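Local atomic coordinates of Alpha/beta hydrolase family protein (Bacillus anthracis, PDB entry 3OOS), a protein that probably hydrolyses ester or similar bonds as a member of the alpha/beta hydrolase fold family, its natural substrate not being established. Residues T10-F15 and K79-I84; N56-C60 and V196-L200; A96-A100 and H260-V264. The contacts are given in a common frame with arbitrary orientation. Where two conformers were deposited one is given. Residue numbers count along the deposited sequence, not the author numbering.

Contact 1: T10-F15 and K79-I84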
loop_
_atom_site.group_PDB
_atom_site.type_symbol
_atom_site.label_atom_id
_atom_site.label_comp_id
_atom_site.label_asym_id
_atom_site.label_seq_id
_atom_site.Cartn_x
_atom_site.Cartn_y
_atom_site.Cartn_z
ATOM N N THR A 10 16.808 -1.954 15.641
ATOM C CA THR A 10 16.148 -0.873 16.381
ATOM C C THR A 10 15.701 -1.380 17.757
ATOM O O THR A 10 15.656 -2.593 17.978
ATOM C CB THR A 10 14.902 -0.311 15.633
ATOM O OG1 THR A 10 13.771 -1.161 15.868
ATOM C CG2 THR A 10 15.149 -0.180 14.130
ATOM N N PRO A 11 15.348 -0.459 18.680
ATOM C CA PRO A 11 14.787 -0.856 19.978
ATOM C C PRO A 11 13.489 -1.654 19.848
ATOM O O PRO A 11 13.088 -2.341 20.794
ATOM C CB PRO A 11 14.506 0.486 20.662
ATOM C CG PRO A 11 15.442 1.435 20.033
ATOM C CD PRO A 11 15.585 0.995 18.612
ATOM N N ARG A 12 12.845 -1.562 18.684
ATOM C CA ARG A 12 11.599 -2.280 18.431
ATOM C C ARG A 12 11.796 -3.542 17.580
ATOM O O ARG A 12 10.826 -4.186 17.166
ATOM C CB ARG A 12 10.549 -1.334 17.836
ATOM C CG ARG A 12 10.036 -0.313 18.854
ATOM C CD ARG A 12 8.887 0.523 18.316
ATOM N NE ARG A 12 7.753 -0.298 17.895
ATOM C CZ ARG A 12 6.741 -0.662 18.676
ATOM N NH1 ARG A 12 6.690 -0.279 19.948
ATOM N NH2 ARG A 12 5.765 -1.403 18.175
ATOM N N GLY A 13 13.058 -3.898 17.348
ATOM C CA GLY A 13 13.399 -5.119 16.625
ATOM C C GLY A 13 14.252 -4.887 15.393
ATOM O O GLY A 13 14.613 -3.746 15.071
ATOM N N LYS A 14 14.569 -5.986 14.715
ATOM C CA LYS A 14 15.360 -5.961 13.491
ATOM C C LYS A 14 14.445 -5.978 12.266
ATOM O O LYS A 14 13.519 -6.792 12.189
ATOM C CB LYS A 14 16.312 -7.159 13.467
ATOM C CG LYS A 14 17.428 -7.062 12.448
ATOM C CD LYS A 14 18.580 -7.990 12.813
ATOM C CE LYS A 14 18.177 -9.450 12.712
ATOM N NZ LYS A 14 18.120 -9.929 11.298
ATOM N N PHE A 15 14.712 -5.082 11.319
ATOM C CA PHE A 15 13.906 -4.983 10.108
ATOM C C PHE A 15 14.762 -5.025 8.858
ATOM O O PHE A 15 15.833 -4.415 8.800
ATOM C CB PHE A 15 13.074 -3.690 10.112
ATOM C CG PHE A 15 12.084 -3.610 11.243
ATOM C CD1 PHE A 15 10.779 -4.066 11.077
ATOM C CD2 PHE A 15 12.460 -3.089 12.480
ATOM C CE1 PHE A 15 9.861 -3.999 12.127
ATOM C CE2 PHE A 15 11.553 -3.020 13.535
ATOM C CZ PHE A 15 10.252 -3.478 13.358
ATOM N N LYS A 79 4.690 2.753 14.985
ATOM C CA LYS A 79 5.759 2.785 15.984
ATOM C C LYS A 79 7.035 2.113 15.462
ATOM O O LYS A 79 8.140 2.598 15.708
ATOM C CB LYS A 79 5.292 2.138 17.288
ATOM C CG LYS A 79 4.107 2.842 17.928
ATOM C CD LYS A 79 3.645 2.106 19.172
ATOM C CE LYS A 79 2.527 2.862 19.868
ATOM N NZ LYS A 79 2.997 4.184 20.361
ATOM N N ASP A 80 6.868 1.008 14.734
ATOM C CA ASP A 80 7.991 0.310 14.089
ATOM C C ASP A 80 8.655 1.186 13.027
ATOM O O ASP A 80 9.882 1.307 12.994
ATOM C CB ASP A 80 7.532 -1.011 13.458
ATOM C CG ASP A 80 7.256 -2.098 14.488
ATOM O OD1 ASP A 80 7.529 -1.895 15.690
ATOM O OD2 ASP A 80 6.766 -3.172 14.078
ATOM N N LEU A 81 7.843 1.802 12.168
ATOM C CA LEU A 81 8.369 2.691 11.130
ATOM C C LEU A 81 9.082 3.903 11.730
ATOM O O LEU A 81 10.108 4.349 11.213
ATOM C CB LEU A 81 7.263 3.132 10.163
ATOM C CG LEU A 81 6.670 2.018 9.287
ATOM C CD1 LEU A 81 5.479 2.535 8.490
ATOM C CD2 LEU A 81 7.724 1.398 8.360
ATOM N N GLU A 82 8.534 4.422 12.824
ATOM C CA GLU A 82 9.154 5.536 13.533
ATOM C C GLU A 82 10.510 5.148 14.125
ATOM O O GLU A 82 11.460 5.937 14.088
ATOM C CB GLU A 82 8.203 6.074 14.605
ATOM C CG GLU A 82 7.108 6.961 14.033
ATOM C CD GLU A 82 7.636 8.309 13.582
ATOM O OE1 GLU A 82 7.724 9.224 14.430
ATOM O OE2 GLU A 82 7.969 8.451 12.383
ATOM N N ALA A 83 10.603 3.924 14.643
ATOM C CA ALA A 83 11.862 3.407 15.176
ATOM C C ALA A 83 12.911 3.254 14.074
ATOM O O ALA A 83 14.090 3.529 14.296
ATOM C CB ALA A 83 11.639 2.080 15.909
ATOM N N ILE A 84 12.477 2.823 12.890
ATOM C CA ILE A 84 13.375 2.715 11.735
ATOM C C ILE A 84 13.864 4.107 11.337
ATOM O O ILE A 84 15.066 4.321 11.155
ATOM C CB ILE A 84 12.697 1.996 10.544
ATOM C CG1 ILE A 84 12.426 0.531 10.914
ATOM C CG2 ILE A 84 13.555 2.100 9.269
ATOM C CD1 ILE A 84 11.519 -0.209 9.946
HETATM O O HOH W 1 8.136 -3.925 17.436
#

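Contact 2: N56-C60 and V196-L200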
loop_
_atom_site.group_PDB
_atom_site.type_symbol
_atom_site.label_atom_id
_atom_site.label_comp_id
_atom_site.label_asym_id
_atom_site.label_seq_id
_atom_site.Cartn_x
_atom_site.Cartn_y
_atom_site.Cartn_z
ATOM N N ASN A 56 10.194 -4.122 4.859
ATOM C CA ASN A 56 9.536 -5.347 5.304
ATOM C C ASN A 56 9.120 -5.204 6.768
ATOM O O ASN A 56 9.967 -5.050 7.656
ATOM C CB ASN A 56 10.451 -6.570 5.107
ATOM C CG ASN A 56 10.304 -7.206 3.728
ATOM O OD1 ASN A 56 11.215 -7.889 3.240
ATOM N ND2 ASN A 56 9.158 -6.998 3.101
ATOM N N LEU A 57 7.813 -5.230 7.014
ATOM C CA LEU A 57 7.281 -5.055 8.364
ATOM C C LEU A 57 7.492 -6.309 9.212
ATOM O O LEU A 57 8.019 -7.312 8.727
ATOM C CB LEU A 57 5.798 -4.680 8.310
ATOM C CG LEU A 57 5.470 -3.356 7.616
ATOM C CD1 LEU A 57 3.966 -3.163 7.540
ATOM C CD2 LEU A 57 6.142 -2.183 8.323
ATOM N N LYS A 58 7.105 -6.234 10.484
ATOM C CA LYS A 58 7.122 -7.397 11.371
ATOM C C LYS A 58 6.398 -8.552 10.680
ATOM O O LYS A 58 5.303 -8.370 10.143
ATOM C CB LYS A 58 6.444 -7.047 12.701
ATOM C CG LYS A 58 6.710 -8.002 13.871
ATOM C CD LYS A 58 8.106 -7.808 14.497
ATOM C CE LYS A 58 8.283 -6.462 15.194
ATOM N NZ LYS A 58 7.514 -6.363 16.463
ATOM N N GLY A 59 7.028 -9.722 10.665
ATOM C CA GLY A 59 6.448 -10.908 10.035
ATOM C C GLY A 59 6.674 -11.023 8.533
ATOM O O GLY A 59 6.152 -11.942 7.897
ATOM N N CYS A 60 7.460 -10.104 7.970
ATOM C CA CYS A 60 7.695 -10.050 6.520
ATOM C C CYS A 60 9.159 -10.262 6.181
ATOM O O CYS A 60 10.035 -9.651 6.795
ATOM C CB CYS A 60 7.273 -8.691 5.962
ATOM S SG CYS A 60 5.575 -8.255 6.288
ATOM N N VAL A 196 1.329 -11.657 2.959
ATOM C CA VAL A 196 1.711 -12.288 4.223
ATOM C C VAL A 196 0.443 -12.642 5.002
ATOM O O VAL A 196 -0.256 -11.757 5.504
ATOM C CB VAL A 196 2.656 -11.383 5.062
ATOM C CG1 VAL A 196 3.005 -12.043 6.391
ATOM C CG2 VAL A 196 3.931 -11.084 4.286
ATOM N N GLY A 197 0.161 -13.940 5.088
ATOM C CA GLY A 197 -1.067 -14.453 5.700
ATOM C C GLY A 197 -1.339 -13.961 7.109
ATOM O O GLY A 197 -2.461 -13.558 7.418
ATOM N N ASN A 198 -0.316 -13.984 7.962
ATOM C CA ASN A 198 -0.461 -13.525 9.344
ATOM C C ASN A 198 -0.999 -12.103 9.405
ATOM O O ASN A 198 -1.860 -11.786 10.224
ATOM C CB ASN A 198 0.882 -13.586 10.088
ATOM C CG ASN A 198 1.241 -14.988 10.560
ATOM O OD1 ASN A 198 2.424 -15.319 10.690
ATOM N ND2 ASN A 198 0.232 -15.811 10.828
ATOM N N ARG A 199 -0.486 -11.257 8.517
ATOM C CA ARG A 199 -0.807 -9.838 8.522
ATOM C C ARG A 199 -2.160 -9.558 7.858
ATOM O O ARG A 199 -2.916 -8.700 8.320
ATOM C CB ARG A 199 0.319 -9.040 7.860
ATOM C CG ARG A 199 1.671 -9.132 8.584
ATOM C CD ARG A 199 2.639 -8.060 8.078
ATOM N NE ARG A 199 2.061 -6.736 8.293
ATOM C CZ ARG A 199 2.292 -5.967 9.353
ATOM N NH1 ARG A 199 3.143 -6.351 10.299
ATOM N NH2 ARG A 199 1.669 -4.801 9.455
ATOM N N LEU A 200 -2.458 -10.287 6.785
ATOM C CA LEU A 200 -3.755 -10.179 6.116
ATOM C C LEU A 200 -4.880 -10.624 7.045
ATOM O O LEU A 200 -5.905 -9.943 7.158
ATOM C CB LEU A 200 -3.782 -10.998 4.821
ATOM C CG LEU A 200 -5.136 -11.085 4.102
ATOM C CD1 LEU A 200 -5.593 -9.712 3.593
ATOM C CD2 LEU A 200 -5.077 -12.092 2.960
HETATM O O HOH W 2 4.396 -13.806 9.134
#

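Contact 3: A96-A100 and H260-V264. With SO4 (sulfate ion), chain B.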
loop_
_atom_site.group_PDB
_atom_site.type_symbol
_atom_site.label_atom_id
_atom_site.label_comp_id
_atom_site.label_asym_id
_atom_site.label_seq_id
_atom_site.Cartn_x
_atom_site.Cartn_y
_atom_site.Cartn_z
ATOM N N ALA A 96 4.600 6.755 1.401
ATOM C CA ALA A 96 3.756 6.430 0.262
ATOM C C ALA A 96 3.221 5.008 0.384
ATOM O O ALA A 96 3.971 4.066 0.652
ATOM C CB ALA A 96 4.531 6.602 -1.044
ATOM N N GLY A 97 1.916 4.863 0.186
ATOM C CA GLY A 97 1.273 3.557 0.247
ATOM C C GLY A 97 0.110 3.447 -0.717
ATOM O O GLY A 97 -0.560 4.442 -1.021
ATOM N N HIS A 98 -0.127 2.226 -1.187
ATOM C CA HIS A 98 -1.206 1.933 -2.126
ATOM C C HIS A 98 -2.180 0.917 -1.544
ATOM O O HIS A 98 -1.767 -0.100 -0.974
ATOM C CB HIS A 98 -0.635 1.413 -3.448
ATOM C CG HIS A 98 -1.671 1.215 -4.508
ATOM N ND1 HIS A 98 -2.248 2.267 -5.184
ATOM C CD2 HIS A 98 -2.247 0.092 -4.997
ATOM C CE1 HIS A 98 -3.134 1.801 -6.047
ATOM N NE2 HIS A 98 -3.154 0.483 -5.952
ATOM N N SER A 99 -3.471 1.210 -1.702
ATOM C CA SER A 99 -4.573 0.347 -1.251
ATOM C C SER A 99 -4.527 0.188 0.269
ATOM O O SER A 99 -4.635 1.190 0.974
ATOM C CB SER A 99 -4.587 -0.980 -2.018
ATOM O OG SER A 99 -5.841 -1.627 -1.878
ATOM N N ALA A 100 -4.343 -1.029 0.788
ATOM C CA ALA A 100 -4.181 -1.188 2.244
ATOM C C ALA A 100 -2.977 -0.395 2.766
ATOM O O ALA A 100 -2.998 0.110 3.894
ATOM C CB ALA A 100 -4.084 -2.661 2.642
ATOM N N HIS A 260 -6.746 -0.768 -10.719
ATOM C CA HIS A 260 -6.138 -0.778 -9.389
ATOM C C HIS A 260 -4.654 -0.405 -9.348
ATOM O O HIS A 260 -4.114 -0.158 -8.266
ATOM C CB HIS A 260 -6.337 -2.166 -8.756
ATOM C CG HIS A 260 -5.993 -2.230 -7.300
ATOM N ND1 HIS A 260 -6.754 -1.623 -6.326
ATOM C CD2 HIS A 260 -4.974 -2.845 -6.651
ATOM C CE1 HIS A 260 -6.217 -1.855 -5.140
ATOM N NE2 HIS A 260 -5.136 -2.593 -5.310
ATOM N N ASN A 261 -4.001 -0.341 -10.510
ATOM C CA ASN A 261 -2.539 -0.244 -10.577
ATOM C C ASN A 261 -2.014 0.896 -11.466
ATOM O O ASN A 261 -1.259 0.636 -12.408
ATOM C CB ASN A 261 -1.950 -1.572 -11.076
ATOM C CG ASN A 261 -2.192 -2.731 -10.122
ATOM O OD1 ASN A 261 -1.310 -3.101 -9.343
ATOM N ND2 ASN A 261 -3.382 -3.320 -10.189
ATOM N N PRO A 262 -2.386 2.165 -11.171
ATOM C CA PRO A 262 -1.973 3.280 -12.053
ATOM C C PRO A 262 -0.467 3.398 -12.320
ATOM O O PRO A 262 -0.071 3.830 -13.407
ATOM C CB PRO A 262 -2.455 4.527 -11.304
ATOM C CG PRO A 262 -3.516 4.046 -10.391
ATOM C CD PRO A 262 -3.153 2.652 -10.006
ATOM N N PHE A 263 0.350 3.016 -11.338
ATOM C CA PHE A 263 1.817 3.080 -11.437
ATOM C C PHE A 263 2.407 2.210 -12.554
ATOM O O PHE A 263 3.524 2.468 -13.008
ATOM C CB PHE A 263 2.455 2.738 -10.082
ATOM C CG PHE A 263 1.767 1.615 -9.364
ATOM C CD1 PHE A 263 2.128 0.291 -9.608
ATOM C CD2 PHE A 263 0.737 1.880 -8.462
ATOM C CE1 PHE A 263 1.479 -0.755 -8.954
ATOM C CE2 PHE A 263 0.082 0.846 -7.806
ATOM C CZ PHE A 263 0.452 -0.478 -8.053
ATOM N N VAL A 264 1.663 1.189 -12.991
ATOM C CA VAL A 264 2.043 0.416 -14.185
ATOM C C VAL A 264 1.044 0.509 -15.349
ATOM O O VAL A 264 1.385 0.178 -16.490
ATOM C CB VAL A 264 2.347 -1.078 -13.872
ATOM C CG1 VAL A 264 3.658 -1.208 -13.122
ATOM C CG2 VAL A 264 1.201 -1.738 -13.103
HETATM S S SO4 B . -4.295 -4.701 -1.469
HETATM O O1 SO4 B . -4.967 -5.840 -0.853
HETATM O O2 SO4 B . -5.139 -4.157 -2.523
HETATM O O3 SO4 B . -4.027 -3.693 -0.450
HETATM O O4 SO4 B . -3.027 -5.151 -2.043
#

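Contact 1: T10-F15 and K79-I84
How a beta hairpin is fastened to a neighbouring helix is well illustrated where the tight turn of residues 10-13 and the start of strand 13-20 lie against helix 74-87. The polar part is led by a salt bridge: Arg-12 NE donates to Asp-80 OD1 at 2.7 Å, and Arg-12 NH2 adds a weak bond to the same oxygen at 3.1 Å. Lys-79 CB lies over one face of the guanidinium, 3.4 Å from Arg-12 CZ, while Glu-76, one helical turn earlier, gives Arg-12 a second acidic partner. A water links the turn backbone to the same carboxylate, 2.7 Å from both Arg-12 O and Asp-80 OD1.

Phe-15 and Ile-84 form the apolar part. Ile-84 CD1 sits over the face of the Phe-15 ring, 4.1 Å from its centroid, a CH-pi contact. The Asp-80 carboxylate packs beside the same ring, its CG 3.5 Å from Phe-15 CZ. Ala-83 offers a small surface on which the turn can rest, with its CB 3.9 Å from Thr-10 OG1 and 4.0 Å from Arg-12 CD.

Bonds inside the turn hold its shape. Gly-13 N donates to Thr-10 O (3.0 Å), closing a type I turn, and Thr-10 N to Gly-13 O (2.9 Å) completes the hydrogen-bonded pair. Thr-10 OG1 accepts from Arg-12 N at 3.0 Å, forming an ST turn, and donates to Gly-13 O at 2.8 Å. Gly-13 has a positive phi at which a CB would collide with the preceding carbonyl oxygen. The whole is a beta hairpin with a two-residue loop, joining antiparallel strands 4-10 and 13-20 at the sheet margin, packed on a helix of the alpha/beta hydrolase fold.

Contact 2: N56-C60 and V196-L200
A type II beta turn, residues 57-60, in the loop after strand 51-55 of the alpha/beta hydrolase fold, receives the N-terminus of helix 197-207. Val-196 occupies the N-cap position and points at the turn, its CG2 3.8 Å from Cys-60 SG and its CG1 3.5 Å from Gly-59 O. Its own carbonyl oxygen takes the helical bond from Leu-200 N at 2.9 Å. Asn-198 reaches across through a water, which donates to Asn-198 OD1 (2.9 Å) and to Gly-59 O (2.8 Å). Gly-59 suits this turn, since at its positive phi a CB would press on the preceding carbonyl oxygen.

Arg-199 supplies most of the helix's contact surface. Its guanidinium also bonds to Leu-31 O and Thr-77, tying its helix to three other parts of the chain. Cys-60 SG lies 3.4 Å from Arg-199 CD, and Leu-57 CD1 covers one guanidinium face, 3.4 Å from Arg-199 NH2; at the guanidinium edge, Arg-199 NH1 donates to Lys-58 O at 3.0 Å.

Contact 3: A96-A100 and H260-V264
Two histidines and a phenylalanine carry most of this buried contact. His-98, the last residue of strand 93-98, is the most covered: its NE2 donates to His-260 O at 2.6 Å, while ND1 bonds to Tyr-227. Its ring is also the middle member of an aromatic cluster. The edge of Phe-263 meets the face of His-98, with centroids 5.0 Å apart and planes at 87°, and the edge of His-98 meets the face of His-260 at 4.8 Å and 66°. His-98 thus contacts both the backbone and the ring of His-260.

His-260 turns its ring edge to Ser-99, whose OG lies 3.3 Å from His-260 CE1; the ND1 of His-260 is hydrogen-bonded to Asp-232. Ser-99 itself sits at phi 62°, psi -118°, the strained conformation of a sharp strand-to-helix turn. A sulfate, probably from the crystallisation liquor, takes bonds from Ser-99 OG to O2 (2.7 Å), from Ala-100 N to O3 (3.0 Å) and, weakly, from His-260 NE2 to O2 (3.2 Å). Gly-97 and Ser-99 fit the GxSxG nucleophile elbow, so Ser-99, His-260 and Asp-232 probably form the Ser-His-Asp catalytic triad of an alpha/beta hydrolase.

How the contacts relate
The three contacts show how one fold sets two neighbouring joints apart from its probable active centre. Contacts 1 and 2 have centres 15 Å apart and touch: the Phe-15 ring and Asp-80 pack on the 56-60 loop, and Leu-81 CD2 lies 3.9 Å from Leu-57 CD2. Contact 3 stands apart, its centre 24 Å from that of contact 1 and 18 Å from that of contact 2. Along the chain contact 1 closes before contact 3 opens, whereas contact 2 crosses both. Helix 74-87 of contact 1 leads into strand 93-98 of contact 3, and both contacts reach the central mixed sheet, so distant sequence regions are gathered around one framework.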